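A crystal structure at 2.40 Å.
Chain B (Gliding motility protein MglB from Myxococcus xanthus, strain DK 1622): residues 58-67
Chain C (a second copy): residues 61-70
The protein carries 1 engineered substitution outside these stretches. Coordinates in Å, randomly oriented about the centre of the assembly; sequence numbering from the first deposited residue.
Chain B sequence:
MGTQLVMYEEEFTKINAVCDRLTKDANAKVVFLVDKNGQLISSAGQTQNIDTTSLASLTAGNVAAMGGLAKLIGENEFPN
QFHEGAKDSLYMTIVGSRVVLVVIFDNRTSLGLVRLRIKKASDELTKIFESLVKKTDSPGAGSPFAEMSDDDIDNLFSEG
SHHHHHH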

# COMPACT_ATOMS: atom_id res chain seq x y z
N LEU B 58 1.26 -2.40 -5.56
CA LEU B 58 1.98 -1.14 -5.48
C LEU B 58 1.11 0.01 -5.98
O LEU B 58 1.12 1.11 -5.41
N THR B 59 0.34 -0.24 -7.04
CA THR B 59 -0.52 0.80 -7.58
C THR B 59 -1.52 1.25 -6.54
O THR B 59 -1.66 2.45 -6.28
N ALA B 60 -2.22 0.31 -5.92
CA ALA B 60 -3.24 0.71 -4.96
C ALA B 60 -2.61 1.33 -3.72
O ALA B 60 -3.23 2.18 -3.07
N GLY B 61 -1.39 0.91 -3.37
CA GLY B 61 -0.68 1.57 -2.29
C GLY B 61 -0.32 3.00 -2.65
O GLY B 61 -0.54 3.93 -1.87
N ASN B 62 0.24 3.19 -3.85
CA ASN B 62 0.54 4.54 -4.33
C ASN B 62 -0.70 5.43 -4.31
O ASN B 62 -0.70 6.50 -3.70
N VAL B 63 -1.78 4.97 -4.94
CA VAL B 63 -2.99 5.80 -5.04
C VAL B 63 -3.54 6.11 -3.66
O VAL B 63 -3.99 7.23 -3.41
N ALA B 64 -3.50 5.13 -2.75
CA ALA B 64 -4.00 5.38 -1.39
C ALA B 64 -3.13 6.40 -0.66
O ALA B 64 -3.64 7.18 0.16
N ALA B 65 -1.81 6.38 -0.89
CA ALA B 65 -0.95 7.37 -0.23
C ALA B 65 -1.20 8.76 -0.80
O ALA B 65 -1.25 9.74 -0.05
N MSE B 66 -1.38 8.87 -2.11
CA MSE B 66 -1.76 10.14 -2.72
C MSE B 66 -3.12 10.58 -2.24
O MSE B 66 -3.35 11.77 -2.04
N GLY B 67 -4.01 9.60 -2.04
CA GLY B 67 -5.32 9.91 -1.48
C GLY B 67 -5.22 10.64 -0.15
O GLY B 67 -5.82 11.70 0.03
N GLY C 61 5.87 6.71 2.10
CA GLY C 61 5.17 5.56 1.56
C GLY C 61 4.91 5.68 0.07
O GLY C 61 5.02 4.71 -0.68
N ASN C 62 4.57 6.89 -0.39
CA ASN C 62 4.29 7.05 -1.81
C ASN C 62 5.54 6.82 -2.64
O ASN C 62 5.51 6.12 -3.67
N VAL C 63 6.65 7.40 -2.20
CA VAL C 63 7.92 7.25 -2.91
C VAL C 63 8.37 5.79 -2.93
O VAL C 63 8.85 5.29 -3.96
N ALA C 64 8.23 5.09 -1.80
CA ALA C 64 8.58 3.67 -1.74
C ALA C 64 7.74 2.86 -2.72
O ALA C 64 8.26 2.02 -3.46
N ALA C 65 6.42 3.12 -2.74
CA ALA C 65 5.55 2.37 -3.64
C ALA C 65 5.89 2.65 -5.10
O ALA C 65 5.99 1.73 -5.92
N MSE C 66 6.07 3.92 -5.44
CA MSE C 66 6.46 4.30 -6.80
C MSE C 66 7.78 3.67 -7.21
O MSE C 66 7.94 3.22 -8.35
N GLY C 67 8.72 3.65 -6.27
CA GLY C 67 10.00 3.01 -6.52
C GLY C 67 9.89 1.52 -6.82
O GLY C 67 10.37 1.05 -7.85
N GLY C 68 9.25 0.77 -5.92
CA GLY C 68 9.04 -0.64 -6.17
C GLY C 68 8.34 -0.89 -7.50
O GLY C 68 8.59 -1.91 -8.15
N LEU C 69 7.48 0.05 -7.92
CA LEU C 69 6.77 -0.11 -9.18
C LEU C 69 7.71 0.12 -10.36
O LEU C 69 7.76 -0.69 -11.29
N ALA C 70 8.44 1.24 -10.33
CA ALA C 70 9.44 1.51 -11.35
C ALA C 70 10.38 0.33 -11.52
O ALA C 70 10.68 -0.09 -12.64

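This is a close, largely apolar helix-helix contact between two copies of MglB, running nearly antiparallel and centred on a pair of asparagines. The axes approach to 8.5 Å at 154° between their N-to-C directions, and 440 Å² is buried in total. The register places B:Asn62 beside C:Asn62, their CA atoms 5.2 Å apart. Small residues face the partner near this point: B:Ala65 and C:Ala65 both point toward it, B:Ala65 CB lying 3.9 Å from C:Asn62 CB and C:Ala65 CB 3.9 Å from B:Asn62 N.

Both asparagines leave their helices sideways with chi1 t, yet their ends turn inward. B:Asn62 OD1 sits 2.4 Å from C:Asn62 ND2, a very short separation whose geometry does not settle the bonding. Selenomethionines, m at all three chi angles, flank this pair: C:Met66 SE is 3.2 Å from B:Asn62 ND2, and B:Met66 CG is 3.6 Å from C:Asn62 ND2.

B:Leu58 (m, t) has the largest covered area, 78 Å². Its CD1 lies 3.6 Å from C:Gly68 C and 4.2 Å from C:Leu69 CB. At C:Gly68 an ideal CB would fall 3.3 Å from B:Leu58 CD2, so the missing side chain leaves room for the leucine. C:Leu69 (t, t) also points inward, its CD1 reaching B:Thr59 OG1 at 4.0 Å.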

# COMPACT_ATOMS: atom_id res chain seq x y z
CB LEU B 58 3.27 -1.24 -6.28
CG LEU B 58 4.27 -2.27 -5.79
CD1 LEU B 58 5.25 -2.60 -6.91
CD2 LEU B 58 5.01 -1.75 -4.55
CB THR B 59 -1.22 0.29 -8.84
OG1 THR B 59 -0.27 0.17 -9.91
CG2 THR B 59 -2.34 1.24 -9.26
CB ALA B 60 -4.11 -0.49 -4.58
CB ASN B 62 1.15 4.45 -5.73
CG ASN B 62 1.26 5.80 -6.41
OD1 ASN B 62 1.22 6.85 -5.77
ND2 ASN B 62 1.41 5.79 -7.72
CB VAL B 63 -4.04 5.10 -5.93
CG1 VAL B 63 -5.45 5.68 -5.67
CG2 VAL B 63 -3.66 5.22 -7.40
CB ALA B 64 -4.07 4.07 -0.61
CB ALA B 65 0.52 6.98 -0.37
CB MSE B 66 -1.76 10.04 -4.24
CG MSE B 66 -0.37 10.09 -4.84
SE MSE B 66 0.76 11.50 -4.05
CE MSE B 66 -0.42 13.02 -4.35
CB ASN C 62 3.72 8.43 -2.09
CG ASN C 62 3.54 8.66 -3.56
OD1 ASN C 62 4.37 9.31 -4.19
ND2 ASN C 62 2.49 8.09 -4.13
CB VAL C 63 8.96 8.18 -2.26
CG1 VAL C 63 10.32 7.93 -2.85
CG2 VAL C 63 8.55 9.63 -2.48
CB ALA C 64 8.42 3.14 -0.32
CB ALA C 65 4.08 2.70 -3.36
CB MSE C 66 6.55 5.82 -6.91
CG MSE C 66 5.19 6.45 -7.16
SE MSE C 66 4.43 5.82 -8.85
CE MSE C 66 5.95 6.12 -10.03
CB LEU C 69 5.60 0.87 -9.22
CG LEU C 69 4.59 0.86 -10.35
CD1 LEU C 69 3.43 1.72 -9.88
CD2 LEU C 69 5.15 1.36 -11.71
CB ALA C 70 10.21 2.78 -10.99